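Local coordinates for protein syndapin (Drosophila melanogaster, PDB 3I2W) that probably acts in endocytosis and the internalization of plasma membrane proteins, dimerizing and binding membranes through its F-BAR domain, at residues 101-106 with 221-225; 150-155 with 179-183. All blocks are in the same frame, centred on the assembly; numbering follows the deposited sequence.

In the fold
Both contacts join helix 169-240 to an antiparallel neighbour within the F-BAR domain, but at very different places along it. Contact 1 lies near the middle of the elongated chain, with residues 101-106 on helix 63-105. Contact 2 lies far out on the arm, where helix 114-159 runs back against 169-240; the centres are about 62 Å apart, and contact 2 is nested inside the loop closed by contact 1. Each is partly buried. Contact 1 spans widely separated helices with aromatic rings, and its Arg-225 makes a salt bridge to Glu-61 of the second subunit. Contact 2, peripherally packed by that subunit, brings the backbones close with threonine, valine and alanine, and carries a loose charge pair.

Contact 1: residues 101-106 with 221-225; sequences WQKENY and FEKTR
The carbonyl O of Trp-101 is gripped from opposite faces of its plane by the backbone N of Glu-104 and by the side chain of Asn-105, whose ND2 sits 2.6 Å from Trp-101 O. This knot lies on helix 63-105, where the helical bundle of the F-BAR domain packs it antiparallel to helix 169-240. The same ND2 is held 3.2 Å above the plane of the Trp-101 indole, over its centre. The segment axes stay 13.1 Å apart, and large side chains bridge the distance. With CG opposite its own backbone N (chi1 -165°), Trp-101 swings its benzo ring across: CH2 meets Arg-225 CG at 3.6 Å, while Thr-224 CG2 comes to the ring edge at CZ2. Beyond the segments, Phe-228 stacks on the indole.

Phe-221 brings its ring edge up to Asn-105 and Tyr-106. That edge is directed at the Tyr-106 face in an offset edge-to-face pair, centroids 5.7 Å apart and planes at 81°, and Asn-105 CB lies in the plane of the phenyl ring at its rim. Arg-225, whose aliphatic part packs on Trp-101, keeps its charge for other partners: Glu-61 of the second subunit, in a salt bridge across the dimer, Phe-229 by cation-pi, and Glu-222, whose OE1 meets Arg-225 NH2 at 2.9 Å, in the guanidinium plane.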
# COMPACT_ATOMS: atom_id res chain seq x y z
N TRP B 101 10.65 -16.63 -18.07
CA TRP B 101 10.28 -18.01 -18.06
C TRP B 101 9.10 -18.23 -18.99
O TRP B 101 9.08 -19.16 -19.78
CB TRP B 101 9.91 -18.32 -16.64
CG TRP B 101 9.82 -19.72 -16.29
CD1 TRP B 101 10.77 -20.46 -15.68
CD2 TRP B 101 8.66 -20.55 -16.36
NE1 TRP B 101 10.31 -21.73 -15.40
CE2 TRP B 101 9.01 -21.82 -15.81
CE3 TRP B 101 7.35 -20.37 -16.84
CZ2 TRP B 101 8.13 -22.90 -15.77
CZ3 TRP B 101 6.45 -21.46 -16.78
CH2 TRP B 101 6.86 -22.71 -16.26
N GLN B 102 8.13 -17.33 -18.92
CA GLN B 102 6.94 -17.46 -19.69
C GLN B 102 7.26 -17.37 -21.20
O GLN B 102 6.67 -18.08 -21.96
CB GLN B 102 5.93 -16.38 -19.26
CG GLN B 102 4.68 -16.28 -20.16
CD GLN B 102 3.74 -15.15 -19.79
OE1 GLN B 102 4.14 -14.01 -19.73
NE2 GLN B 102 2.48 -15.47 -19.54
N LYS B 103 8.14 -16.48 -21.61
CA LYS B 103 8.61 -16.42 -22.96
C LYS B 103 9.27 -17.74 -23.35
O LYS B 103 9.14 -18.17 -24.47
CB LYS B 103 9.66 -15.32 -23.05
CG LYS B 103 10.28 -15.13 -24.44
CD LYS B 103 11.50 -14.15 -24.48
CE LYS B 103 12.17 -14.16 -25.93
NZ LYS B 103 12.79 -12.82 -26.38
N GLU B 104 9.96 -18.39 -22.41
CA GLU B 104 10.82 -19.50 -22.78
C GLU B 104 10.11 -20.79 -22.88
O GLU B 104 10.57 -21.67 -23.59
CB GLU B 104 12.02 -19.64 -21.86
CG GLU B 104 13.19 -18.88 -22.46
CD GLU B 104 14.28 -18.52 -21.45
OE1 GLU B 104 14.34 -19.07 -20.31
OE2 GLU B 104 15.11 -17.66 -21.84
N ASN B 105 8.96 -20.89 -22.23
CA ASN B 105 8.27 -22.15 -22.15
C ASN B 105 6.97 -22.21 -22.87
O ASN B 105 6.33 -23.25 -22.81
CB ASN B 105 7.98 -22.46 -20.71
CG ASN B 105 9.21 -22.65 -19.94
OD1 ASN B 105 9.82 -23.70 -20.00
ND2 ASN B 105 9.59 -21.64 -19.18
N TYR B 106 6.56 -21.12 -23.50
CA TYR B 106 5.30 -21.09 -24.23
C TYR B 106 5.57 -20.37 -25.53
O TYR B 106 6.14 -19.31 -25.54
CB TYR B 106 4.19 -20.42 -23.41
CG TYR B 106 3.91 -21.07 -22.04
CD1 TYR B 106 3.20 -22.24 -21.93
CD2 TYR B 106 4.41 -20.52 -20.87
CE1 TYR B 106 2.96 -22.86 -20.67
CE2 TYR B 106 4.16 -21.11 -19.61
CZ TYR B 106 3.44 -22.26 -19.54
OH TYR B 106 3.22 -22.83 -18.35
N PHE B 221 6.29 -31.26 -16.93
CA PHE B 221 6.25 -29.84 -17.17
C PHE B 221 5.56 -29.13 -16.06
O PHE B 221 6.06 -28.16 -15.56
CB PHE B 221 5.52 -29.51 -18.41
CG PHE B 221 5.61 -28.08 -18.75
CD1 PHE B 221 6.84 -27.50 -18.98
CD2 PHE B 221 4.48 -27.31 -18.84
CE1 PHE B 221 6.93 -26.16 -19.30
CE2 PHE B 221 4.55 -26.00 -19.16
CZ PHE B 221 5.78 -25.41 -19.39
N GLU B 222 4.41 -29.62 -15.63
CA GLU B 222 3.74 -28.99 -14.57
C GLU B 222 4.65 -28.96 -13.36
O GLU B 222 4.72 -27.93 -12.74
CB GLU B 222 2.43 -29.67 -14.29
CG GLU B 222 1.53 -28.94 -13.34
CD GLU B 222 1.09 -27.60 -13.85
OE1 GLU B 222 0.40 -26.88 -13.11
OE2 GLU B 222 1.44 -27.19 -14.99
N LYS B 223 5.35 -30.03 -13.01
CA LYS B 223 6.14 -30.07 -11.76
C LYS B 223 7.04 -28.85 -11.71
O LYS B 223 7.08 -28.13 -10.75
CB LYS B 223 7.02 -31.33 -11.72
CG LYS B 223 7.77 -31.57 -10.42
CD LYS B 223 8.94 -32.52 -10.64
CE LYS B 223 9.26 -33.40 -9.38
NZ LYS B 223 10.70 -33.94 -9.48
N THR B 224 7.72 -28.64 -12.81
CA THR B 224 8.55 -27.55 -13.05
C THR B 224 7.91 -26.18 -12.85
O THR B 224 8.52 -25.28 -12.28
CB THR B 224 8.98 -27.73 -14.47
OG1 THR B 224 10.22 -28.41 -14.45
CG2 THR B 224 9.16 -26.41 -15.25
N ARG B 225 6.70 -25.99 -13.36
CA ARG B 225 6.04 -24.72 -13.20
C ARG B 225 5.80 -24.53 -11.73
O ARG B 225 6.05 -23.45 -11.18
CB ARG B 225 4.70 -24.64 -13.95
CG ARG B 225 4.12 -23.20 -13.90
CD ARG B 225 2.72 -23.09 -14.36
NE ARG B 225 1.81 -23.89 -13.54
CZ ARG B 225 1.28 -23.51 -12.37
NH1 ARG B 225 1.60 -22.33 -11.85
NH2 ARG B 225 0.46 -24.30 -11.70

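Contact 2: residues 150-155 with 179-183; sequences TERSAT and VQKTK
Far out on the arm of the F-BAR domain, helices 114-159 and 169-240 form a long antiparallel pair, and this contact is one step of it, with segment axes 8.9 Å apart at 164°. Glu-151 faces Thr-182, and Ala-154 faces Val-179. The Thr-182 hydroxyl sits against the Glu-151 chain, OG1 to CG 3.5 Å, yet also lies near two carbonyls of its own helix, those of Arg-178 and Val-179. On one flank the methyls of Thr-150 and Thr-182 meet, CG2 to CG2 at 3.9 Å; on the other, Thr-155 CG2 touches Val-179 CG1 at 3.6 Å, its hydroxyl OG1 being bonded back to Glu-151 O at 2.7 Å. Bent at chi2 (-109°), Glu-151 carries its carboxylate obliquely across the Lys-183 chain, OE2 near CB and CE. The charged ends, Glu-151 OE2 and Lys-183 NZ, remain 4.2 Å apart, too far for a salt bridge. With an alanine here instead of Glu-151, Lys-183 would probably lose its nearby opposite charge, and the Thr-182 hydroxyl the chain packed on it. No hydrogen bond crosses between the segments, so their association here rests on van der Waals packing, including oxygens against carbon, with at most a modest electrostatic pull.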
# COMPACT_ATOMS: atom_id res chain seq x y z
N THR B 150 -35.49 -56.37 -33.74
CA THR B 150 -36.15 -56.91 -34.92
C THR B 150 -36.76 -58.28 -34.57
O THR B 150 -37.98 -58.44 -34.49
CB THR B 150 -35.21 -57.07 -36.15
OG1 THR B 150 -34.35 -55.94 -36.26
CG2 THR B 150 -36.01 -57.17 -37.44
N GLU B 151 -35.89 -59.24 -34.33
CA GLU B 151 -36.30 -60.59 -34.02
C GLU B 151 -37.47 -60.74 -33.06
O GLU B 151 -38.17 -61.72 -33.11
CB GLU B 151 -35.09 -61.35 -33.50
CG GLU B 151 -35.12 -62.84 -33.69
CD GLU B 151 -35.32 -63.57 -32.39
OE1 GLU B 151 -36.34 -63.31 -31.70
OE2 GLU B 151 -34.43 -64.40 -32.06
N ARG B 152 -37.70 -59.78 -32.17
CA ARG B 152 -38.79 -59.93 -31.20
C ARG B 152 -40.13 -59.46 -31.78
O ARG B 152 -41.19 -59.87 -31.34
CB ARG B 152 -38.46 -59.19 -29.89
CG ARG B 152 -37.32 -59.85 -29.08
CD ARG B 152 -36.99 -59.08 -27.78
NE ARG B 152 -38.10 -59.08 -26.80
CZ ARG B 152 -38.25 -58.23 -25.77
NH1 ARG B 152 -37.37 -57.26 -25.53
NH2 ARG B 152 -39.30 -58.36 -24.96
N SER B 153 -40.05 -58.60 -32.79
CA SER B 153 -41.23 -58.03 -33.43
C SER B 153 -41.51 -58.80 -34.71
O SER B 153 -42.52 -58.56 -35.38
CB SER B 153 -40.97 -56.58 -33.78
OG SER B 153 -40.06 -56.52 -34.85
N ALA B 154 -40.60 -59.70 -35.06
CA ALA B 154 -40.75 -60.51 -36.24
C ALA B 154 -41.41 -61.79 -35.82
O ALA B 154 -42.24 -62.34 -36.55
CB ALA B 154 -39.39 -60.78 -36.89
N THR B 155 -41.05 -62.26 -34.62
CA THR B 155 -41.66 -63.45 -34.06
C THR B 155 -43.05 -63.11 -33.60
O THR B 155 -43.85 -63.99 -33.36
CB THR B 155 -40.84 -64.06 -32.90
OG1 THR B 155 -40.31 -63.01 -32.09
CG2 THR B 155 -39.67 -64.90 -33.40
N VAL B 179 -38.34 -64.47 -39.64
CA VAL B 179 -38.01 -64.90 -38.27
C VAL B 179 -36.69 -65.63 -38.21
O VAL B 179 -35.80 -65.25 -37.50
CB VAL B 179 -39.13 -65.80 -37.66
CG1 VAL B 179 -38.65 -66.50 -36.42
CG2 VAL B 179 -40.38 -64.97 -37.37
N GLN B 180 -36.56 -66.69 -38.98
CA GLN B 180 -35.34 -67.48 -39.02
C GLN B 180 -34.09 -66.66 -39.45
O GLN B 180 -32.98 -66.97 -39.04
CB GLN B 180 -35.60 -68.68 -39.96
CG GLN B 180 -34.45 -69.67 -40.13
CD GLN B 180 -34.13 -70.44 -38.84
OE1 GLN B 180 -34.77 -70.23 -37.78
NE2 GLN B 180 -33.14 -71.34 -38.91
N LYS B 181 -34.30 -65.62 -40.27
CA LYS B 181 -33.23 -64.80 -40.84
C LYS B 181 -32.85 -63.76 -39.82
O LYS B 181 -31.72 -63.27 -39.79
CB LYS B 181 -33.72 -64.06 -42.11
CG LYS B 181 -32.73 -63.95 -43.33
CD LYS B 181 -31.22 -63.59 -43.02
CE LYS B 181 -30.93 -62.07 -42.81
NZ LYS B 181 -31.15 -61.22 -44.04
N THR B 182 -33.80 -63.37 -39.00
CA THR B 182 -33.52 -62.38 -38.02
C THR B 182 -32.94 -63.05 -36.80
O THR B 182 -32.29 -62.39 -36.01
CB THR B 182 -34.74 -61.55 -37.64
OG1 THR B 182 -35.74 -62.42 -37.11
CG2 THR B 182 -35.27 -60.73 -38.83
N LYS B 183 -33.14 -64.34 -36.61
CA LYS B 183 -32.44 -64.95 -35.51
C LYS B 183 -31.06 -65.48 -35.89
O LYS B 183 -30.25 -65.76 -35.03
CB LYS B 183 -33.28 -65.95 -34.75
CG LYS B 183 -33.91 -67.03 -35.56
CD LYS B 183 -34.99 -67.74 -34.72
CE LYS B 183 -35.89 -66.75 -34.00
NZ LYS B 183 -37.08 -67.41 -33.39